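Local coordinates for glycosyltransferase (Rickettsia africae, PDB 7MI0), which probably transfers a sugar from an activated donor to an acceptor, as a GT4-family glycosyltransferase of the GT-B fold, at residues Q310-I321 against I328-P339. Numbering follows the deposited sequence.
Sequences QAMKKLVIATNI and INNNITGFHVEP
V316 CG1 and A318 CB rise from one face of strand 315-319, and I328 CD1 settles over both, 3.7 Å from each; since V316 and A318 are alternate residues, the isoleucine tip straddles the step between two neighbouring bumps. Its CG1, placed anti to the carbonyl carbon (chi1 -68°), carries CD1 to that spot. On the opposite face, I317 forks: CG2 lies against V337 CG2, whereas CG1 lies 4.1 Å from F335 CD2, so that I317 as a whole fills the notch between the F335 ring and V337. L315 CD2 meets the same ring at its edge. Between these two faces the backbones pair in parallel, as the 30° angle between strand axes indicates: A318 is gripped twice, its N donating to F335 O (3.1 Å, nearly straight at 170°) and its O accepting from V337 N. At the C-terminal end the P339 ring fits against T319 CG2 and I321 CB, with P339 CG 3.7 Å from I321 CB. At the other end Q310 NE2 reaches T333 O from above the carbonyl plane, while also donating to T327 O; a water joins T333 O to K314 O and V316 N. Strand 335-337 is the outermost strand of the C-terminal Rossmann-like sheet of a GT-B fold, 315-319 lying between it and strand 291-294, with helices 342-355 and 359-375 covering F335.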
ATOM      1  N   GLN A 310      -1.488  -8.761  -9.840  1.00 42.65           N
ATOM      2  CA  GLN A 310      -1.051  -8.599 -11.221  1.00 38.40           C
ATOM      3  C   GLN A 310       0.377  -9.092 -11.405  1.00 41.80           C
ATOM      4  O   GLN A 310       0.707  -9.692 -12.434  1.00 44.43           O
ATOM      5  CB  GLN A 310      -1.171  -7.136 -11.637  1.00 38.56           C
ATOM      6  CG  GLN A 310      -2.573  -6.690 -11.950  1.00 40.14           C
ATOM      7  CD  GLN A 310      -2.633  -5.216 -12.286  1.00 45.60           C
ATOM      8  OE1 GLN A 310      -2.209  -4.369 -11.496  1.00 47.21           O
ATOM      9  NE2 GLN A 310      -3.156  -4.899 -13.467  1.00 45.40           N
ATOM     10  N   ALA A 311       1.242  -8.849 -10.416  1.00 42.21           N
ATOM     11  CA  ALA A 311       2.612  -9.342 -10.503  1.00 42.99           C
ATOM     12  C   ALA A 311       2.658 -10.864 -10.584  1.00 46.43           C
ATOM     13  O   ALA A 311       3.567 -11.428 -11.207  1.00 41.95           O
ATOM     14  CB  ALA A 311       3.422  -8.850  -9.304  1.00 37.24           C
ATOM     15  N   MET A 312       1.688 -11.543  -9.978  1.00 44.11           N
ATOM     16  CA  MET A 312       1.680 -12.995  -9.926  1.00 42.35           C
ATOM     17  C   MET A 312       0.940 -13.627 -11.099  1.00 44.56           C
ATOM     18  O   MET A 312       0.666 -14.833 -11.060  1.00 46.94           O
ATOM     19  CB  MET A 312       1.074 -13.461  -8.601  1.00 42.23           C
ATOM     20  CG  MET A 312       1.907 -13.102  -7.382  1.00 41.61           C
ATOM     21  SD  MET A 312       3.597 -13.741  -7.427  1.00 49.46           S
ATOM     22  CE  MET A 312       3.297 -15.507  -7.429  1.00 48.25           C
ATOM     23  N   LYS A 313       0.619 -12.845 -12.135  1.00 43.45           N
ATOM     24  CA  LYS A 313      -0.007 -13.349 -13.368  1.00 49.17           C
ATOM     25  C   LYS A 313      -1.388 -13.950 -13.094  1.00 44.11           C
ATOM     26  O   LYS A 313      -1.732 -15.023 -13.593  1.00 44.36           O
ATOM     27  CB  LYS A 313       0.895 -14.368 -14.084  1.00 40.45           C
ATOM     28  CG  LYS A 313       2.179 -13.802 -14.682  1.00 40.13           C
ATOM     29  CD  LYS A 313       3.026 -14.894 -15.337  1.00 47.87           C
ATOM     30  CE  LYS A 313       4.115 -14.309 -16.237  1.00 55.73           C
ATOM     31  NZ  LYS A 313       4.943 -15.349 -16.912  1.00 65.25           N
ATOM     32  N   LYS A 314      -2.193 -13.237 -12.312  1.00 43.63           N
ATOM     33  CA  LYS A 314      -3.521 -13.695 -11.932  1.00 47.78           C
ATOM     34  C   LYS A 314      -4.604 -12.848 -12.594  1.00 42.57           C
ATOM     35  O   LYS A 314      -4.359 -11.738 -13.067  1.00 38.50           O
ATOM     36  CB  LYS A 314      -3.691 -13.659 -10.409  1.00 45.10           C
ATOM     37  CG  LYS A 314      -2.664 -14.488  -9.670  1.00 46.40           C
ATOM     38  CD  LYS A 314      -2.699 -15.933 -10.146  1.00 49.78           C
ATOM     39  CE  LYS A 314      -1.481 -16.698  -9.653  1.00 53.09           C
ATOM     40  NZ  LYS A 314      -1.578 -18.159  -9.906  1.00 63.60           N
ATOM     41  N   LEU A 315      -5.816 -13.394 -12.632  1.00 40.10           N
ATOM     42  CA  LEU A 315      -6.979 -12.599 -13.003  1.00 43.83           C
ATOM     43  C   LEU A 315      -7.413 -11.792 -11.789  1.00 48.85           C
ATOM     44  O   LEU A 315      -7.707 -12.361 -10.731  1.00 51.07           O
ATOM     45  CB  LEU A 315      -8.113 -13.491 -13.500  1.00 47.29           C
ATOM     46  CG  LEU A 315      -7.867 -14.222 -14.821  1.00 45.56           C
ATOM     47  CD1 LEU A 315      -9.131 -14.941 -15.261  1.00 46.21           C
ATOM     48  CD2 LEU A 315      -7.372 -13.261 -15.904  1.00 40.08           C
ATOM     49  N   VAL A 316      -7.440 -10.469 -11.933  1.00 47.63           N
ATOM     50  CA  VAL A 316      -7.639  -9.548 -10.819  1.00 46.20           C
ATOM     51  C   VAL A 316      -8.959  -8.813 -11.005  1.00 46.51           C
ATOM     52  O   VAL A 316      -9.236  -8.279 -12.087  1.00 46.86           O
ATOM     53  CB  VAL A 316      -6.473  -8.549 -10.701  1.00 46.99           C
ATOM     54  CG1 VAL A 316      -6.888  -7.353  -9.864  1.00 45.53           C
ATOM     55  CG2 VAL A 316      -5.248  -9.233 -10.102  1.00 41.50           C
ATOM     56  N   ILE A 317      -9.759  -8.775  -9.944  1.00 48.05           N
ATOM     57  CA  ILE A 317     -11.045  -8.089  -9.925  1.00 47.88           C
ATOM     58  C   ILE A 317     -11.022  -7.097  -8.767  1.00 51.62           C
ATOM     59  O   ILE A 317     -10.880  -7.501  -7.605  1.00 52.86           O
ATOM     60  CB  ILE A 317     -12.205  -9.084  -9.777  1.00 49.84           C
ATOM     61  CG1 ILE A 317     -12.215 -10.079 -10.933  1.00 42.76           C
ATOM     62  CG2 ILE A 317     -13.523  -8.359  -9.691  1.00 48.68           C
ATOM     63  CD1 ILE A 317     -13.365 -11.061 -10.862  1.00 49.47           C
ATOM     64  N   ALA A 318     -11.156  -5.804  -9.077  1.00 52.72           N
ATOM     65  CA  ALA A 318     -11.095  -4.751  -8.067  1.00 47.40           C
ATOM     66  C   ALA A 318     -12.268  -3.793  -8.215  1.00 51.62           C
ATOM     67  O   ALA A 318     -12.762  -3.548  -9.322  1.00 50.57           O
ATOM     68  CB  ALA A 318      -9.791  -3.960  -8.154  1.00 47.48           C
ATOM     69  N   THR A 319     -12.706  -3.247  -7.081  1.00 54.01           N
ATOM     70  CA  THR A 319     -13.771  -2.253  -7.092  1.00 51.97           C
ATOM     71  C   THR A 319     -13.252  -0.935  -7.642  1.00 52.95           C
ATOM     72  O   THR A 319     -12.140  -0.505  -7.326  1.00 57.38           O
ATOM     73  CB  THR A 319     -14.334  -2.040  -5.690  1.00 50.20           C
ATOM     74  OG1 THR A 319     -13.256  -1.963  -4.747  1.00 62.36           O
ATOM     75  CG2 THR A 319     -15.251  -3.176  -5.313  1.00 49.42           C
ATOM     76  N   ASN A 320     -14.068  -0.295  -8.475  1.00 51.40           N
ATOM     77  CA  ASN A 320     -13.679   0.938  -9.155  1.00 55.11           C
ATOM     78  C   ASN A 320     -13.855   2.103  -8.187  1.00 60.00           C
ATOM     79  O   ASN A 320     -14.825   2.862  -8.236  1.00 66.41           O
ATOM     80  CB  ASN A 320     -14.498   1.126 -10.423  1.00 53.39           C
ATOM     81  CG  ASN A 320     -14.151   2.402 -11.147  1.00 61.10           C
ATOM     82  OD1 ASN A 320     -13.142   3.043 -10.844  1.00 65.70           O
ATOM     83  ND2 ASN A 320     -14.984   2.782 -12.109  1.00 65.40           N
ATOM     84  N   ILE A 321     -12.882   2.252  -7.294  1.00 60.59           N
ATOM     85  CA  ILE A 321     -13.001   3.233  -6.222  1.00 61.72           C
ATOM     86  C   ILE A 321     -11.623   3.552  -5.653  1.00 64.04           C
ATOM     87  O   ILE A 321     -10.817   2.651  -5.391  1.00 59.41           O
ATOM     88  CB  ILE A 321     -13.970   2.723  -5.137  1.00 57.93           C
ATOM     89  CG1 ILE A 321     -14.182   3.775  -4.058  1.00 62.52           C
ATOM     90  CG2 ILE A 321     -13.474   1.422  -4.517  1.00 59.90           C
ATOM     91  CD1 ILE A 321     -15.086   3.298  -2.951  1.00 57.63           C
ATOM     92  N   ILE A 328      -5.191  -0.920 -13.180  1.00 51.89           N
ATOM     93  CA  ILE A 328      -5.941  -1.892 -13.974  1.00 50.14           C
ATOM     94  C   ILE A 328      -6.431  -1.230 -15.252  1.00 43.69           C
ATOM     95  O   ILE A 328      -7.238  -0.293 -15.206  1.00 49.14           O
ATOM     96  CB  ILE A 328      -7.124  -2.478 -13.188  1.00 52.96           C
ATOM     97  CG1 ILE A 328      -6.619  -3.349 -12.038  1.00 49.06           C
ATOM     98  CG2 ILE A 328      -8.055  -3.264 -14.120  1.00 42.53           C
ATOM     99  CD1 ILE A 328      -7.714  -4.012 -11.260  1.00 45.14           C
ATOM    100  N   ASN A 329      -5.953  -1.720 -16.393  1.00 44.23           N
ATOM    101  CA  ASN A 329      -6.521  -1.366 -17.690  1.00 42.21           C
ATOM    102  C   ASN A 329      -7.652  -2.352 -17.946  1.00 48.67           C
ATOM    103  O   ASN A 329      -7.418  -3.519 -18.281  1.00 45.86           O
ATOM    104  CB  ASN A 329      -5.470  -1.407 -18.793  1.00 43.37           C
ATOM    105  CG  ASN A 329      -6.015  -0.936 -20.132  1.00 49.74           C
ATOM    106  OD1 ASN A 329      -7.135  -0.428 -20.214  1.00 57.19           O
ATOM    107  ND2 ASN A 329      -5.225  -1.096 -21.188  1.00 45.36           N
ATOM    108  N   ASN A 330      -8.883  -1.871 -17.777  1.00 45.01           N
ATOM    109  CA  ASN A 330     -10.049  -2.739 -17.708  1.00 45.33           C
ATOM    110  C   ASN A 330     -10.134  -3.648 -18.928  1.00 47.79           C
ATOM    111  O   ASN A 330      -9.990  -3.195 -20.067  1.00 47.40           O
ATOM    112  CB  ASN A 330     -11.309  -1.878 -17.582  1.00 48.90           C
ATOM    113  CG  ASN A 330     -12.562  -2.697 -17.389  1.00 45.06           C
ATOM    114  OD1 ASN A 330     -12.637  -3.552 -16.505  1.00 48.18           O
ATOM    115  ND2 ASN A 330     -13.559  -2.444 -18.226  1.00 46.73           N
ATOM    116  N   ASN A 331     -10.353  -4.942 -18.664  1.00 50.22           N
ATOM    117  CA  ASN A 331     -10.469  -6.005 -19.662  1.00 43.92           C
ATOM    118  C   ASN A 331      -9.159  -6.273 -20.396  1.00 48.97           C
ATOM    119  O   ASN A 331      -9.160  -6.904 -21.456  1.00 47.23           O
ATOM    120  CB  ASN A 331     -11.586  -5.715 -20.670  1.00 45.48           C
ATOM    121  CG  ASN A 331     -12.955  -5.735 -20.035  1.00 47.50           C
ATOM    122  OD1 ASN A 331     -13.207  -6.507 -19.114  1.00 55.19           O
ATOM    123  ND2 ASN A 331     -13.849  -4.879 -20.517  1.00 52.33           N
ATOM    124  N   ILE A 332      -8.030  -5.827 -19.852  1.00 48.16           N
ATOM    125  CA  ILE A 332      -6.753  -6.025 -20.525  1.00 45.10           C
ATOM    126  C   ILE A 332      -5.705  -6.511 -19.530  1.00 45.37           C
ATOM    127  O   ILE A 332      -4.995  -7.488 -19.787  1.00 46.88           O
ATOM    128  CB  ILE A 332      -6.317  -4.738 -21.246  1.00 43.72           C
ATOM    129  CG1 ILE A 332      -7.110  -4.591 -22.546  1.00 42.50           C
ATOM    130  CG2 ILE A 332      -4.813  -4.724 -21.485  1.00 39.04           C
ATOM    131  CD1 ILE A 332      -6.802  -3.343 -23.320  1.00 45.56           C
ATOM    132  N   THR A 333      -5.607  -5.853 -18.379  1.00 45.03           N
ATOM    133  CA  THR A 333      -4.758  -6.341 -17.301  1.00 43.88           C
ATOM    134  C   THR A 333      -5.549  -6.722 -16.059  1.00 43.34           C
ATOM    135  O   THR A 333      -4.944  -7.089 -15.044  1.00 39.45           O
ATOM    136  CB  THR A 333      -3.696  -5.299 -16.947  1.00 43.14           C
ATOM    137  OG1 THR A 333      -4.317  -4.023 -16.728  1.00 47.40           O
ATOM    138  CG2 THR A 333      -2.697  -5.182 -18.075  1.00 39.64           C
ATOM    139  N   GLY A 334      -6.873  -6.667 -16.123  1.00 40.63           N
ATOM    140  CA  GLY A 334      -7.714  -6.941 -14.978  1.00 43.32           C
ATOM    141  C   GLY A 334      -9.114  -6.429 -15.252  1.00 45.46           C
ATOM    142  O   GLY A 334      -9.436  -6.021 -16.368  1.00 46.09           O
ATOM    143  N   PHE A 335      -9.936  -6.441 -14.205  1.00 42.76           N
ATOM    144  CA  PHE A 335     -11.339  -6.079 -14.357  1.00 48.06           C
ATOM    145  C   PHE A 335     -11.780  -5.135 -13.248  1.00 48.54           C
ATOM    146  O   PHE A 335     -11.404  -5.312 -12.085  1.00 46.93           O
ATOM    147  CB  PHE A 335     -12.224  -7.328 -14.362  1.00 48.06           C
ATOM    148  CG  PHE A 335     -11.728  -8.415 -15.276  1.00 47.82           C
ATOM    149  CD1 PHE A 335     -11.998  -8.374 -16.636  1.00 47.93           C
ATOM    150  CD2 PHE A 335     -10.988  -9.476 -14.775  1.00 44.24           C
ATOM    151  CE1 PHE A 335     -11.545  -9.373 -17.479  1.00 44.22           C
ATOM    152  CE2 PHE A 335     -10.531 -10.477 -15.608  1.00 41.20           C
ATOM    153  CZ  PHE A 335     -10.810 -10.426 -16.962  1.00 46.53           C
ATOM    154  N   HIS A 336     -12.574  -4.129 -13.626  1.00 47.93           N
ATOM    155  CA  HIS A 336     -13.231  -3.224 -12.689  1.00 46.75           C
ATOM    156  C   HIS A 336     -14.635  -3.722 -12.388  1.00 49.78           C
ATOM    157  O   HIS A 336     -15.297  -4.317 -13.242  1.00 50.20           O
ATOM    158  CB  HIS A 336     -13.341  -1.803 -13.255  1.00 45.72           C
ATOM    159  CG  HIS A 336     -12.030  -1.171 -13.597  1.00 50.89           C
ATOM    160  ND1 HIS A 336     -11.918  -0.161 -14.528  1.00 51.52           N
ATOM    161  CD2 HIS A 336     -10.779  -1.391 -13.128  1.00 52.35           C
ATOM    162  CE1 HIS A 336     -10.652   0.207 -14.625  1.00 51.39           C
ATOM    163  NE2 HIS A 336      -9.940  -0.523 -13.786  1.00 50.58           N
ATOM    164  N   VAL A 337     -15.094  -3.467 -11.161  1.00 52.26           N
ATOM    165  CA  VAL A 337     -16.490  -3.676 -10.791  1.00 53.12           C
ATOM    166  C   VAL A 337     -16.959  -2.472  -9.982  1.00 53.96           C
ATOM    167  O   VAL A 337     -16.161  -1.785  -9.339  1.00 56.67           O
ATOM    168  CB  VAL A 337     -16.708  -4.986  -9.996  1.00 52.20           C
ATOM    169  CG1 VAL A 337     -18.161  -5.394 -10.043  1.00 63.30           C
ATOM    170  CG2 VAL A 337     -15.896  -6.096 -10.567  1.00 56.52           C
ATOM    171  N   GLU A 338     -18.263  -2.206 -10.034  1.00 57.35           N
ATOM    172  CA  GLU A 338     -18.843  -1.176  -9.185  1.00 58.08           C
ATOM    173  C   GLU A 338     -18.771  -1.600  -7.719  1.00 61.98           C
ATOM    174  O   GLU A 338     -19.046  -2.762  -7.387  1.00 54.53           O
ATOM    175  CB  GLU A 338     -20.296  -0.905  -9.564  1.00 57.04           C
ATOM    176  CG  GLU A 338     -20.497   0.157 -10.621  1.00 65.54           C
ATOM    177  CD  GLU A 338     -21.970   0.396 -10.912  1.00 90.91           C
ATOM    178  OE1 GLU A 338     -22.823  -0.018 -10.090  1.00 79.93           O
ATOM    179  OE2 GLU A 338     -22.280   0.992 -11.966  1.00103.00           O
ATOM    180  N   PRO A 339     -18.426  -0.684  -6.819  1.00 57.23           N
ATOM    181  CA  PRO A 339     -18.340  -1.041  -5.402  1.00 51.82           C
ATOM    182  C   PRO A 339     -19.720  -1.256  -4.809  1.00 58.40           C
ATOM    183  O   PRO A 339     -20.699  -0.619  -5.206  1.00 58.37           O
ATOM    184  CB  PRO A 339     -17.655   0.176  -4.768  1.00 58.64           C
ATOM    185  CG  PRO A 339     -17.221   1.055  -5.927  1.00 58.59           C
ATOM    186  CD  PRO A 339     -18.145   0.740  -7.044  1.00 52.39           C
TER
HETATM  187  O   HOH W   1      -5.615  -9.365 -13.986  1.00 38.77           O